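Local coordinates for protein tyrosine--tRNA ligase (Archaeoglobus fulgidus, PDB 2CYB) that probably charges tRNA(Tyr) with tyrosine, activating the amino acid with ATP to tyrosyl-AMP and then transferring it to the acceptor end, at residues L252-A255 and K256-L260; E269-A272 and K273-G276; A281-E284 and E285-D289; V304-Y307 and L308-L312. All blocks are in the same frame, centred on the assembly; numbering follows the deposited sequence.

Contact 1. Residues L252-A255 and K256-L260; sequences LDIA and KYHIL
Ile254 and Ile259, on helix 250-263, show how a locally widened turn lets side chains five residues apart meet. Methyl CG2 of Ile254 lies 3.9 Å from CD1 of Ile259, the two branches meeting at a slant. One turn round the helix, Asp253 and Tyr257 run side by side, with the carboxylate and ring planes 59° apart. CB of Asp253 lies at the ring's edge, and its OD2 comes within 3.8 Å of Tyr257 CE2. Having CG beside the backbone N (chi1 -60°) also sets the Tyr257 ring close to its own acceptor, with CD2 3.1 Å from Asp253 O.

Behind these side chains stands a pi-type turn. Ile254 O accepts two bonds, from His258 N at 3.0 Å and from Ile259 N at 3.1 Å, the second being the straighter. The five-residue spacing is repeated by Leu260 N, which bonds to Ala255 O at 3.0 Å. The Ile254–Ile259 pair packs against Val304 of helix 297-319.

The His258 ring presents an edge to Ile254 CA, and its NE2 bonds to the carbonyl O of Leu47 in the 'HIGH' region. A carbonyl requires NE2 to carry a proton; buried ND1 has no partner in the model, which is consistent with a neutral imidazole protonated at NE2.

Contact 2. Residues E269-A272 and K273-G276; sequences ERDA and KFGG
Arg270 reaches back across a tight surface turn to hold the carbonyl of Gly276, an example of one flat cation gathering the backbone of a single turn. Its NE donates to Gly276 O at 2.8 Å, and NH2 reaches the same oxygen at 3.2 Å, a side-on grip in which the acceptor lies in the guanidinium plane. The bend at chi3 (-64°) turns the group so that one face is covered by Phe274 O and Gly275 CA. At the edge, NH2 also donates to a water that stands 2.9 Å from Gly275 O.

Asp271 follows, and its carbonyl carries the turn. Phe274 N and Gly276 N, each 3.0 Å from Asp271 O, approach from opposite faces of the carbonyl plane. Its carboxylate lies alongside Lys273, whose NZ makes a salt bridge of 3.2 Å to Asp271 OD2, arriving well above the carboxylate plane. CG of Lys273 meanwhile sits over the centre of the Phe274 ring.

Ala272 completes the turn by accepting from Gly275 N at 3.0 Å. Nested inside the Gly276 N–Asp271 O bond, this makes the bonding pattern of a Schellman motif, here ending a short 3-10 segment, with Gly275 at the positive phi (121°) the motif needs.

The turn links the antiparallel strands 266-268 and 278-280; Asp277, just before the second strand, accepts from Arg270 N through OD1. Arg270 and Phe274 both touch Asp299 on helix 297-319.

Contact 3. Residues A281-E284 and E285-D289; sequences ASFE and ELAED
Phe283 and Ala287 form the close-packed side of the first turn of helix 283-292. CB of Ala287 stands over the ring face, 4.2 Å from the ring centroid of Phe283, in a CH-pi contact. Phe283 CG lies opposite the backbone N (chi1 176°), an orientation that carries the ring along the helix to reach that methyl. The backbone is equally tight here, for Ala287 N meets Phe283 O at 2.7 Å in a nearly straight bond. Lys256 and Leu260 of helix 250-263 pack on the same phenylalanine.

Round the helix, Ser282 is the N-cap. Its OG accepts from Glu285 N at 3.2 Å and crowds Glu285 CG. The extended Glu285 side chain returns past the serine and takes a bond from Ala281 N, 3.0 Å from its OE2. This falls short of a capping box, because the carboxylate takes the N-H of Ala281, one residue before the cap, and not that of Ser282.

The solvent side is looser. Glu284 and Glu288 come together at a slant, carboxylate planes only 17° apart, with OE1 of Glu284 3.6 Å from OE1 of Glu288. Two like charges so near probably raise the proton affinity of one or both groups, whereas the N-H of Ala281 and, probably, the positive end of the helix dipole should help to stabilise the negative charge of Glu285.

Contact 4. Residues V304-Y307 and L308-L312; sequences VAKY and LNMLL
A Met-aromatic contact on the long helix 297-319 joins Tyr307 to Met310, three residues further on. The thioether end does the touching: methyl CE lies over one ring face, 3.5 Å from the ring centroid of Tyr307 and only 20° off its normal. CD2 of Tyr307 is 3.4 Å from Met310 CE. The sulfur sits on the same line but further out, with SD 5.3 Å from that centroid, above the face. Met310 and Tyr307 run side by side in the same direction, and it is the bend at chi3 (-82°) that folds CE back over the ring. CG of Lys306 borders the methyl from the preceding position, 4.2 Å from Met310 CE.

This helix belongs to the largely helical portion that follows the 'KMSKS' region, the portion that, as in related archaeal tyrosyl-tRNA synthetases, probably serves anticodon recognition. Within it Tyr307 has two further partners: its OH accepts a hydrogen bond from Val267 N, on strand 266-268, and its ring makes an edge-to-face contact with Phe263. With the phenol tethered and one face under the methionine methyl, rotation of the ring is probably restricted.

The helix backbone beneath is regular: Leu308 N bonds to Val304 O at 2.9 Å, and Leu311 N reaches Tyr307 O at the same distance. On another flank, Asn309 ND2 gives a weak hydrogen bond to Pro229 O, and Asn309 packs on Val232 and Glu233 of helix 229-237.

Contact 1 is the hub of the group, its centre about 11 Å from those of contacts 3 and 4, which are themselves about 18 Å apart and do not touch. Toward contact 3, Leu260 CD1 comes within 3.3 Å of Phe283 CA; toward contact 4, Ile259 CG2 packs 3.7 Å from Tyr307 CD2. Contact 2 is peripheral, about 21 Å between centres from contact 1, and meets contact 4 through a long, weak ion pair between Glu269 and Lys306. All four lie away from the tyrosine pocket and the serine predicted to bind ATP. Contact 1 also reaches the 'HIGH' region, where both His258 and Ile254 meet Leu47.

Contact 1. Residues L252-A255 and K256-L260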
ATOM      1  N   LEU A 252       9.920 -13.410 -37.592  1.00 31.33           N
ATOM      2  CA  LEU A 252       9.483 -14.787 -37.426  1.00 33.04           C
ATOM      3  C   LEU A 252       8.462 -14.846 -36.296  1.00 35.93           C
ATOM      4  O   LEU A 252       7.492 -15.603 -36.361  1.00 31.66           O
ATOM      5  CB  LEU A 252      10.666 -15.694 -37.103  1.00 31.98           C
ATOM      6  CG  LEU A 252      11.440 -16.214 -38.314  1.00 42.68           C
ATOM      7  CD1 LEU A 252      12.590 -17.090 -37.845  1.00 50.86           C
ATOM      8  CD2 LEU A 252      10.501 -17.008 -39.214  1.00 40.85           C
ATOM      9  N   ASP A 253       8.678 -14.029 -35.267  1.00 32.89           N
ATOM     10  CA  ASP A 253       7.769 -13.994 -34.130  1.00 30.55           C
ATOM     11  C   ASP A 253       6.378 -13.562 -34.554  1.00 31.04           C
ATOM     12  O   ASP A 253       5.389 -14.125 -34.087  1.00 33.88           O
ATOM     13  CB  ASP A 253       8.293 -13.053 -33.032  1.00 34.44           C
ATOM     14  CG  ASP A 253       9.435 -13.667 -32.233  1.00 42.63           C
ATOM     15  OD1 ASP A 253      10.110 -12.928 -31.479  1.00 47.65           O
ATOM     16  OD2 ASP A 253       9.656 -14.890 -32.353  1.00 41.41           O
ATOM     17  N   ILE A 254       6.284 -12.571 -35.434  1.00 27.07           N
ATOM     18  CA  ILE A 254       4.969 -12.130 -35.876  1.00 31.20           C
ATOM     19  C   ILE A 254       4.293 -13.266 -36.641  1.00 32.90           C
ATOM     20  O   ILE A 254       3.087 -13.475 -36.524  1.00 31.22           O
ATOM     21  CB  ILE A 254       5.059 -10.872 -36.763  1.00 31.24           C
ATOM     22  CG1 ILE A 254       5.633  -9.713 -35.940  1.00 37.30           C
ATOM     23  CG2 ILE A 254       3.674 -10.511 -37.305  1.00 30.73           C
ATOM     24  CD1 ILE A 254       5.841  -8.429 -36.740  1.00 42.03           C
ATOM     25  N   ALA A 255       5.070 -14.005 -37.426  1.00 28.98           N
ATOM     26  CA  ALA A 255       4.495 -15.122 -38.163  1.00 29.96           C
ATOM     27  C   ALA A 255       4.002 -16.186 -37.178  1.00 29.53           C
ATOM     28  O   ALA A 255       2.884 -16.689 -37.293  1.00 27.44           O
ATOM     29  CB  ALA A 255       5.538 -15.729 -39.094  1.00 34.02           C
ATOM     30  N   LYS A 256       4.847 -16.512 -36.207  1.00 29.02           N
ATOM     31  CA  LYS A 256       4.530 -17.527 -35.213  1.00 30.83           C
ATOM     32  C   LYS A 256       3.367 -17.205 -34.276  1.00 36.53           C
ATOM     33  O   LYS A 256       2.464 -18.026 -34.096  1.00 29.39           O
ATOM     34  CB  LYS A 256       5.772 -17.836 -34.370  1.00 35.90           C
ATOM     35  CG  LYS A 256       5.581 -18.972 -33.362  1.00 38.96           C
ATOM     36  CD  LYS A 256       6.825 -19.165 -32.501  1.00 31.39           C
ATOM     37  CE  LYS A 256       6.647 -20.288 -31.488  1.00 43.75           C
ATOM     38  NZ  LYS A 256       6.398 -21.604 -32.150  1.00 49.87           N
ATOM     39  N   TYR A 257       3.375 -16.008 -33.697  1.00 32.19           N
ATOM     40  CA  TYR A 257       2.351 -15.624 -32.727  1.00 32.00           C
ATOM     41  C   TYR A 257       1.078 -14.962 -33.233  1.00 35.86           C
ATOM     42  O   TYR A 257       0.023 -15.095 -32.607  1.00 36.10           O
ATOM     43  CB  TYR A 257       2.994 -14.736 -31.659  1.00 32.00           C
ATOM     44  CG  TYR A 257       4.111 -15.432 -30.919  1.00 29.68           C
ATOM     45  CD1 TYR A 257       3.843 -16.516 -30.078  1.00 31.25           C
ATOM     46  CD2 TYR A 257       5.438 -15.056 -31.103  1.00 28.69           C
ATOM     47  CE1 TYR A 257       4.870 -17.212 -29.450  1.00 32.07           C
ATOM     48  CE2 TYR A 257       6.472 -15.740 -30.480  1.00 35.57           C
ATOM     49  CZ  TYR A 257       6.181 -16.822 -29.657  1.00 29.48           C
ATOM     50  OH  TYR A 257       7.199 -17.526 -29.071  1.00 35.86           O
ATOM     51  N   HIS A 258       1.148 -14.263 -34.358  1.00 29.30           N
ATOM     52  CA  HIS A 258      -0.045 -13.584 -34.852  1.00 32.22           C
ATOM     53  C   HIS A 258      -0.646 -14.104 -36.152  1.00 33.66           C
ATOM     54  O   HIS A 258      -1.849 -14.344 -36.237  1.00 31.26           O
ATOM     55  CB  HIS A 258       0.237 -12.080 -35.009  1.00 34.04           C
ATOM     56  CG  HIS A 258       0.798 -11.440 -33.774  1.00 35.80           C
ATOM     57  ND1 HIS A 258       2.151 -11.375 -33.517  1.00 33.67           N
ATOM     58  CD2 HIS A 258       0.185 -10.883 -32.703  1.00 41.81           C
ATOM     59  CE1 HIS A 258       2.347 -10.807 -32.340  1.00 37.54           C
ATOM     60  NE2 HIS A 258       1.171 -10.501 -31.825  1.00 43.89           N
ATOM     61  N   ILE A 259       0.188 -14.277 -37.169  1.00 29.84           N
ATOM     62  CA  ILE A 259      -0.315 -14.704 -38.464  1.00 28.17           C
ATOM     63  C   ILE A 259      -0.784 -16.151 -38.564  1.00 25.44           C
ATOM     64  O   ILE A 259      -1.940 -16.400 -38.909  1.00 30.00           O
ATOM     65  CB  ILE A 259       0.728 -14.415 -39.558  1.00 34.19           C
ATOM     66  CG1 ILE A 259       1.135 -12.934 -39.483  1.00 34.29           C
ATOM     67  CG2 ILE A 259       0.137 -14.717 -40.935  1.00 29.68           C
ATOM     68  CD1 ILE A 259       2.375 -12.581 -40.296  1.00 40.41           C
ATOM     69  N   LEU A 260       0.092 -17.105 -38.270  1.00 29.04           N
ATOM     70  CA  LEU A 260      -0.304 -18.508 -38.362  1.00 33.81           C
ATOM     71  C   LEU A 260      -1.498 -18.864 -37.469  1.00 36.35           C
ATOM     72  O   LEU A 260      -2.413 -19.563 -37.908  1.00 33.09           O
ATOM     73  CB  LEU A 260       0.894 -19.414 -38.069  1.00 28.99           C
ATOM     74  CG  LEU A 260       1.871 -19.466 -39.251  1.00 39.49           C
ATOM     75  CD1 LEU A 260       3.188 -20.073 -38.815  1.00 37.90           C
ATOM     76  CD2 LEU A 260       1.243 -20.265 -40.394  1.00 41.13           C
TER

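Contact 2. Residues E269-A272 and K273-G276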
ATOM      1  N   GLU A 269       4.600 -14.854 -51.388  1.00 33.07           N
ATOM      2  CA  GLU A 269       4.767 -14.661 -52.824  1.00 38.43           C
ATOM      3  C   GLU A 269       6.227 -14.310 -53.082  1.00 37.63           C
ATOM      4  O   GLU A 269       6.830 -13.531 -52.332  1.00 33.52           O
ATOM      5  CB  GLU A 269       3.857 -13.538 -53.326  1.00 39.19           C
ATOM      6  CG  GLU A 269       2.409 -13.675 -52.884  1.00 50.33           C
ATOM      7  CD  GLU A 269       1.464 -12.755 -53.639  1.00 55.76           C
ATOM      8  OE1 GLU A 269       1.859 -11.617 -53.966  1.00 55.98           O
ATOM      9  OE2 GLU A 269       0.313 -13.171 -53.894  1.00 62.39           O
ATOM     10  N   ARG A 270       6.800 -14.892 -54.130  1.00 35.61           N
ATOM     11  CA  ARG A 270       8.195 -14.635 -54.470  1.00 33.24           C
ATOM     12  C   ARG A 270       8.388 -14.682 -55.972  1.00 36.16           C
ATOM     13  O   ARG A 270       7.618 -15.323 -56.677  1.00 35.12           O
ATOM     14  CB  ARG A 270       9.117 -15.692 -53.861  1.00 34.21           C
ATOM     15  CG  ARG A 270       9.102 -15.802 -52.355  1.00 39.69           C
ATOM     16  CD  ARG A 270      10.146 -16.809 -51.887  1.00 40.89           C
ATOM     17  NE  ARG A 270       9.858 -18.163 -52.360  1.00 41.53           N
ATOM     18  CZ  ARG A 270      10.542 -19.243 -51.997  1.00 44.51           C
ATOM     19  NH1 ARG A 270      11.562 -19.136 -51.155  1.00 40.53           N
ATOM     20  NH2 ARG A 270      10.198 -20.436 -52.467  1.00 34.29           N
ATOM     21  N   ASP A 271       9.422 -14.008 -56.460  1.00 36.21           N
ATOM     22  CA  ASP A 271       9.712 -14.047 -57.888  1.00 41.54           C
ATOM     23  C   ASP A 271      10.168 -15.470 -58.174  1.00 42.06           C
ATOM     24  O   ASP A 271      10.663 -16.164 -57.278  1.00 39.43           O
ATOM     25  CB  ASP A 271      10.838 -13.076 -58.255  1.00 44.11           C
ATOM     26  CG  ASP A 271      10.433 -11.630 -58.114  1.00 47.20           C
ATOM     27  OD1 ASP A 271       9.229 -11.328 -58.267  1.00 48.75           O
ATOM     28  OD2 ASP A 271      11.325 -10.788 -57.871  1.00 51.54           O
ATOM     29  N   ALA A 272      10.006 -15.907 -59.417  1.00 47.21           N
ATOM     30  CA  ALA A 272      10.410 -17.254 -59.798  1.00 43.32           C
ATOM     31  C   ALA A 272      11.882 -17.500 -59.496  1.00 37.92           C
ATOM     32  O   ALA A 272      12.258 -18.579 -59.030  1.00 39.24           O
ATOM     33  CB  ALA A 272      10.141 -17.477 -61.279  1.00 46.61           C
ATOM     34  N   LYS A 273      12.714 -16.497 -59.754  1.00 36.72           N
ATOM     35  CA  LYS A 273      14.149 -16.625 -59.525  1.00 40.94           C
ATOM     36  C   LYS A 273      14.536 -16.837 -58.068  1.00 43.68           C
ATOM     37  O   LYS A 273      15.681 -17.178 -57.774  1.00 40.64           O
ATOM     38  CB  LYS A 273      14.900 -15.409 -60.080  1.00 37.51           C
ATOM     39  CG  LYS A 273      14.573 -14.085 -59.407  1.00 43.19           C
ATOM     40  CD  LYS A 273      15.445 -12.975 -59.967  1.00 36.58           C
ATOM     41  CE  LYS A 273      14.990 -11.603 -59.499  1.00 48.52           C
ATOM     42  NZ  LYS A 273      13.650 -11.268 -60.037  1.00 53.70           N
ATOM     43  N   PHE A 274      13.595 -16.628 -57.152  1.00 38.90           N
ATOM     44  CA  PHE A 274      13.888 -16.831 -55.739  1.00 42.43           C
ATOM     45  C   PHE A 274      13.121 -18.017 -55.177  1.00 40.39           C
ATOM     46  O   PHE A 274      13.105 -18.237 -53.965  1.00 41.71           O
ATOM     47  CB  PHE A 274      13.583 -15.565 -54.931  1.00 37.89           C
ATOM     48  CG  PHE A 274      14.489 -14.409 -55.257  1.00 34.04           C
ATOM     49  CD1 PHE A 274      15.869 -14.596 -55.353  1.00 37.75           C
ATOM     50  CD2 PHE A 274      13.973 -13.135 -55.461  1.00 37.69           C
ATOM     51  CE1 PHE A 274      16.717 -13.532 -55.644  1.00 33.05           C
ATOM     52  CE2 PHE A 274      14.815 -12.060 -55.752  1.00 39.20           C
ATOM     53  CZ  PHE A 274      16.188 -12.259 -55.845  1.00 36.32           C
ATOM     54  N   GLY A 275      12.483 -18.778 -56.063  1.00 37.44           N
ATOM     55  CA  GLY A 275      11.747 -19.951 -55.628  1.00 38.06           C
ATOM     56  C   GLY A 275      10.270 -19.988 -55.962  1.00 39.84           C
ATOM     57  O   GLY A 275       9.651 -21.049 -55.898  1.00 42.00           O
ATOM     58  N   GLY A 276       9.702 -18.841 -56.321  1.00 36.32           N
ATOM     59  CA  GLY A 276       8.286 -18.789 -56.637  1.00 41.01           C
ATOM     60  C   GLY A 276       7.442 -18.784 -55.374  1.00 36.03           C
ATOM     61  O   GLY A 276       7.954 -18.999 -54.278  1.00 37.42           O
TER
HETATM   62  O   HOH W   1       7.755 -21.999 -53.988  1.00 54.67           O

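Contact 3. Residues A281-E284 and E285-D289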
ATOM      1  N   ALA A 281       2.052 -24.149 -43.975  1.00 33.03           N
ATOM      2  CA  ALA A 281       0.898 -24.531 -43.175  1.00 36.52           C
ATOM      3  C   ALA A 281       1.214 -24.598 -41.687  1.00 36.63           C
ATOM      4  O   ALA A 281       0.315 -24.780 -40.868  1.00 38.63           O
ATOM      5  CB  ALA A 281       0.360 -25.877 -43.659  1.00 34.69           C
ATOM      6  N   SER A 282       2.485 -24.466 -41.334  1.00 35.24           N
ATOM      7  CA  SER A 282       2.878 -24.503 -39.931  1.00 41.31           C
ATOM      8  C   SER A 282       4.124 -23.657 -39.747  1.00 40.22           C
ATOM      9  O   SER A 282       4.863 -23.414 -40.700  1.00 38.27           O
ATOM     10  CB  SER A 282       3.166 -25.938 -39.484  1.00 38.50           C
ATOM     11  OG  SER A 282       4.401 -26.386 -40.011  1.00 36.96           O
ATOM     12  N   PHE A 283       4.363 -23.212 -38.521  1.00 39.99           N
ATOM     13  CA  PHE A 283       5.528 -22.392 -38.255  1.00 36.06           C
ATOM     14  C   PHE A 283       6.798 -23.211 -38.357  1.00 37.27           C
ATOM     15  O   PHE A 283       7.825 -22.717 -38.811  1.00 36.18           O
ATOM     16  CB  PHE A 283       5.448 -21.751 -36.863  1.00 36.49           C
ATOM     17  CG  PHE A 283       6.676 -20.972 -36.504  1.00 35.40           C
ATOM     18  CD1 PHE A 283       7.657 -21.528 -35.695  1.00 40.35           C
ATOM     19  CD2 PHE A 283       6.888 -19.706 -37.040  1.00 39.52           C
ATOM     20  CE1 PHE A 283       8.838 -20.839 -35.428  1.00 41.69           C
ATOM     21  CE2 PHE A 283       8.067 -19.011 -36.778  1.00 30.70           C
ATOM     22  CZ  PHE A 283       9.042 -19.581 -35.970  1.00 43.53           C
ATOM     23  N   GLU A 284       6.732 -24.468 -37.936  1.00 35.92           N
ATOM     24  CA  GLU A 284       7.914 -25.310 -37.999  1.00 39.87           C
ATOM     25  C   GLU A 284       8.396 -25.465 -39.444  1.00 34.46           C
ATOM     26  O   GLU A 284       9.595 -25.547 -39.692  1.00 40.45           O
ATOM     27  CB  GLU A 284       7.627 -26.681 -37.386  1.00 50.01           C
ATOM     28  CG  GLU A 284       8.886 -27.459 -37.029  1.00 68.24           C
ATOM     29  CD  GLU A 284       9.863 -26.640 -36.191  1.00 77.78           C
ATOM     30  OE1 GLU A 284      10.488 -25.709 -36.742  1.00 81.67           O
ATOM     31  OE2 GLU A 284      10.001 -26.923 -34.981  1.00 82.35           O
ATOM     32  N   GLU A 285       7.462 -25.495 -40.389  1.00 34.23           N
ATOM     33  CA  GLU A 285       7.812 -25.620 -41.806  1.00 38.93           C
ATOM     34  C   GLU A 285       8.497 -24.331 -42.262  1.00 39.52           C
ATOM     35  O   GLU A 285       9.515 -24.358 -42.953  1.00 36.96           O
ATOM     36  CB  GLU A 285       6.555 -25.841 -42.655  1.00 43.26           C
ATOM     37  CG  GLU A 285       5.838 -27.162 -42.417  1.00 54.76           C
ATOM     38  CD  GLU A 285       4.523 -27.257 -43.175  1.00 59.01           C
ATOM     39  OE1 GLU A 285       3.838 -28.293 -43.051  1.00 70.89           O
ATOM     40  OE2 GLU A 285       4.173 -26.295 -43.895  1.00 58.07           O
ATOM     41  N   LEU A 286       7.917 -23.204 -41.866  1.00 35.86           N
ATOM     42  CA  LEU A 286       8.446 -21.892 -42.212  1.00 32.49           C
ATOM     43  C   LEU A 286       9.826 -21.736 -41.589  1.00 35.52           C
ATOM     44  O   LEU A 286      10.791 -21.398 -42.272  1.00 35.93           O
ATOM     45  CB  LEU A 286       7.494 -20.804 -41.697  1.00 33.88           C
ATOM     46  CG  LEU A 286       7.725 -19.335 -42.062  1.00 37.23           C
ATOM     47  CD1 LEU A 286       6.551 -18.507 -41.566  1.00 47.77           C
ATOM     48  CD2 LEU A 286       9.010 -18.829 -41.450  1.00 41.12           C
ATOM     49  N   ALA A 287       9.925 -22.002 -40.291  1.00 34.83           N
ATOM     50  CA  ALA A 287      11.199 -21.881 -39.592  1.00 40.15           C
ATOM     51  C   ALA A 287      12.259 -22.773 -40.220  1.00 34.10           C
ATOM     52  O   ALA A 287      13.413 -22.371 -40.375  1.00 38.88           O
ATOM     53  CB  ALA A 287      11.026 -22.236 -38.116  1.00 41.97           C
ATOM     54  N   GLU A 288      11.862 -23.989 -40.578  1.00 36.55           N
ATOM     55  CA  GLU A 288      12.782 -24.939 -41.190  1.00 46.53           C
ATOM     56  C   GLU A 288      13.376 -24.361 -42.473  1.00 43.96           C
ATOM     57  O   GLU A 288      14.583 -24.443 -42.698  1.00 43.24           O
ATOM     58  CB  GLU A 288      12.054 -26.250 -41.497  1.00 54.88           C
ATOM     59  CG  GLU A 288      12.750 -27.496 -40.956  1.00 72.55           C
ATOM     60  CD  GLU A 288      12.714 -27.586 -39.436  1.00 80.67           C
ATOM     61  OE1 GLU A 288      13.247 -26.676 -38.766  1.00 84.71           O
ATOM     62  OE2 GLU A 288      12.152 -28.574 -38.911  1.00 80.10           O
ATOM     63  N   ASP A 289      12.525 -23.780 -43.313  1.00 38.53           N
ATOM     64  CA  ASP A 289      12.984 -23.186 -44.566  1.00 39.22           C
ATOM     65  C   ASP A 289      13.813 -21.933 -44.329  1.00 42.71           C
ATOM     66  O   ASP A 289      14.711 -21.615 -45.111  1.00 38.71           O
ATOM     67  CB  ASP A 289      11.792 -22.857 -45.471  1.00 34.89           C
ATOM     68  CG  ASP A 289      11.516 -23.954 -46.484  1.00 42.65           C
ATOM     69  OD1 ASP A 289      12.195 -24.999 -46.429  1.00 45.92           O
ATOM     70  OD2 ASP A 289      10.624 -23.772 -47.337  1.00 38.51           O
TER

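Contact 4. Residues V304-Y307 and L308-L312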
ATOM      1  N   VAL A 304       4.878 -11.011 -44.231  1.00 27.52           N
ATOM      2  CA  VAL A 304       4.466 -10.677 -42.867  1.00 27.77           C
ATOM      3  C   VAL A 304       3.772  -9.310 -42.845  1.00 28.40           C
ATOM      4  O   VAL A 304       2.757  -9.132 -42.177  1.00 29.45           O
ATOM      5  CB  VAL A 304       5.671 -10.660 -41.911  1.00 28.09           C
ATOM      6  CG1 VAL A 304       5.265 -10.078 -40.548  1.00 31.75           C
ATOM      7  CG2 VAL A 304       6.208 -12.073 -41.744  1.00 32.98           C
ATOM      8  N   ALA A 305       4.316  -8.349 -43.586  1.00 35.87           N
ATOM      9  CA  ALA A 305       3.714  -7.020 -43.637  1.00 35.09           C
ATOM     10  C   ALA A 305       2.321  -7.085 -44.251  1.00 36.55           C
ATOM     11  O   ALA A 305       1.393  -6.421 -43.783  1.00 37.13           O
ATOM     12  CB  ALA A 305       4.605  -6.060 -44.442  1.00 31.62           C
ATOM     13  N   LYS A 306       2.168  -7.887 -45.304  1.00 32.27           N
ATOM     14  CA  LYS A 306       0.872  -8.008 -45.964  1.00 32.36           C
ATOM     15  C   LYS A 306      -0.187  -8.638 -45.061  1.00 30.72           C
ATOM     16  O   LYS A 306      -1.316  -8.149 -44.981  1.00 32.05           O
ATOM     17  CB  LYS A 306       1.000  -8.832 -47.248  1.00 31.25           C
ATOM     18  CG  LYS A 306      -0.329  -9.087 -47.938  1.00 33.64           C
ATOM     19  CD  LYS A 306      -0.163  -9.935 -49.190  1.00 47.95           C
ATOM     20  CE  LYS A 306      -1.516 -10.231 -49.820  1.00 57.92           C
ATOM     21  NZ  LYS A 306      -1.401 -11.108 -51.021  1.00 72.46           N
ATOM     22  N   TYR A 307       0.162  -9.730 -44.389  1.00 34.43           N
ATOM     23  CA  TYR A 307      -0.798 -10.379 -43.511  1.00 33.55           C
ATOM     24  C   TYR A 307      -1.115  -9.519 -42.291  1.00 33.17           C
ATOM     25  O   TYR A 307      -2.270  -9.428 -41.869  1.00 35.05           O
ATOM     26  CB  TYR A 307      -0.283 -11.746 -43.067  1.00 40.01           C
ATOM     27  CG  TYR A 307      -0.533 -12.830 -44.089  1.00 40.05           C
ATOM     28  CD1 TYR A 307       0.312 -12.993 -45.185  1.00 40.37           C
ATOM     29  CD2 TYR A 307      -1.636 -13.675 -43.974  1.00 37.10           C
ATOM     30  CE1 TYR A 307       0.065 -13.977 -46.145  1.00 39.63           C
ATOM     31  CE2 TYR A 307      -1.892 -14.657 -44.925  1.00 38.69           C
ATOM     32  CZ  TYR A 307      -1.038 -14.805 -46.005  1.00 34.31           C
ATOM     33  OH  TYR A 307      -1.280 -15.787 -46.939  1.00 33.69           O
ATOM     34  N   LEU A 308      -0.091  -8.890 -41.726  1.00 30.27           N
ATOM     35  CA  LEU A 308      -0.304  -8.042 -40.562  1.00 38.03           C
ATOM     36  C   LEU A 308      -1.226  -6.896 -40.962  1.00 35.14           C
ATOM     37  O   LEU A 308      -2.127  -6.527 -40.210  1.00 35.85           O
ATOM     38  CB  LEU A 308       1.026  -7.495 -40.036  1.00 33.30           C
ATOM     39  CG  LEU A 308       0.971  -6.754 -38.696  1.00 43.32           C
ATOM     40  CD1 LEU A 308       0.283  -7.619 -37.637  1.00 38.48           C
ATOM     41  CD2 LEU A 308       2.385  -6.413 -38.257  1.00 41.09           C
ATOM     42  N   ASN A 309      -1.016  -6.341 -42.153  1.00 34.36           N
ATOM     43  CA  ASN A 309      -1.867  -5.248 -42.612  1.00 34.95           C
ATOM     44  C   ASN A 309      -3.305  -5.703 -42.819  1.00 36.14           C
ATOM     45  O   ASN A 309      -4.239  -4.929 -42.613  1.00 38.23           O
ATOM     46  CB  ASN A 309      -1.320  -4.618 -43.897  1.00 34.61           C
ATOM     47  CG  ASN A 309      -0.303  -3.534 -43.614  1.00 42.43           C
ATOM     48  OD1 ASN A 309      -0.434  -2.797 -42.637  1.00 37.19           O
ATOM     49  ND2 ASN A 309       0.708  -3.419 -44.468  1.00 40.41           N
ATOM     50  N   MET A 310      -3.490  -6.956 -43.221  1.00 37.06           N
ATOM     51  CA  MET A 310      -4.836  -7.476 -43.417  1.00 42.55           C
ATOM     52  C   MET A 310      -5.499  -7.570 -42.048  1.00 39.74           C
ATOM     53  O   MET A 310      -6.671  -7.237 -41.876  1.00 37.47           O
ATOM     54  CB  MET A 310      -4.795  -8.864 -44.069  1.00 37.65           C
ATOM     55  CG  MET A 310      -4.346  -8.854 -45.521  1.00 48.75           C
ATOM     56  SD  MET A 310      -4.606 -10.449 -46.339  1.00 55.10           S
ATOM     57  CE  MET A 310      -3.161 -11.316 -45.802  1.00 44.85           C
ATOM     58  N   LEU A 311      -4.714  -8.014 -41.077  1.00 36.03           N
ATOM     59  CA  LEU A 311      -5.168  -8.179 -39.703  1.00 38.51           C
ATOM     60  C   LEU A 311      -5.636  -6.845 -39.108  1.00 37.95           C
ATOM     61  O   LEU A 311      -6.746  -6.742 -38.575  1.00 38.48           O
ATOM     62  CB  LEU A 311      -4.016  -8.770 -38.879  1.00 46.48           C
ATOM     63  CG  LEU A 311      -4.302  -9.614 -37.638  1.00 52.67           C
ATOM     64  CD1 LEU A 311      -3.043 -10.358 -37.235  1.00 50.89           C
ATOM     65  CD2 LEU A 311      -4.786  -8.727 -36.509  1.00 59.35           C
ATOM     66  N   LEU A 312      -4.788  -5.827 -39.210  1.00 35.77           N
ATOM     67  CA  LEU A 312      -5.098  -4.503 -38.677  1.00 38.47           C
ATOM     68  C   LEU A 312      -6.188  -3.789 -39.461  1.00 43.61           C
ATOM     69  O   LEU A 312      -7.032  -3.105 -38.876  1.00 42.81           O
ATOM     70  CB  LEU A 312      -3.835  -3.641 -38.648  1.00 40.00           C
ATOM     71  CG  LEU A 312      -2.807  -3.949 -37.557  1.00 44.28           C
ATOM     72  CD1 LEU A 312      -2.396  -5.405 -37.608  1.00 52.82           C
ATOM     73  CD2 LEU A 312      -1.598  -3.050 -37.745  1.00 46.82           C
TER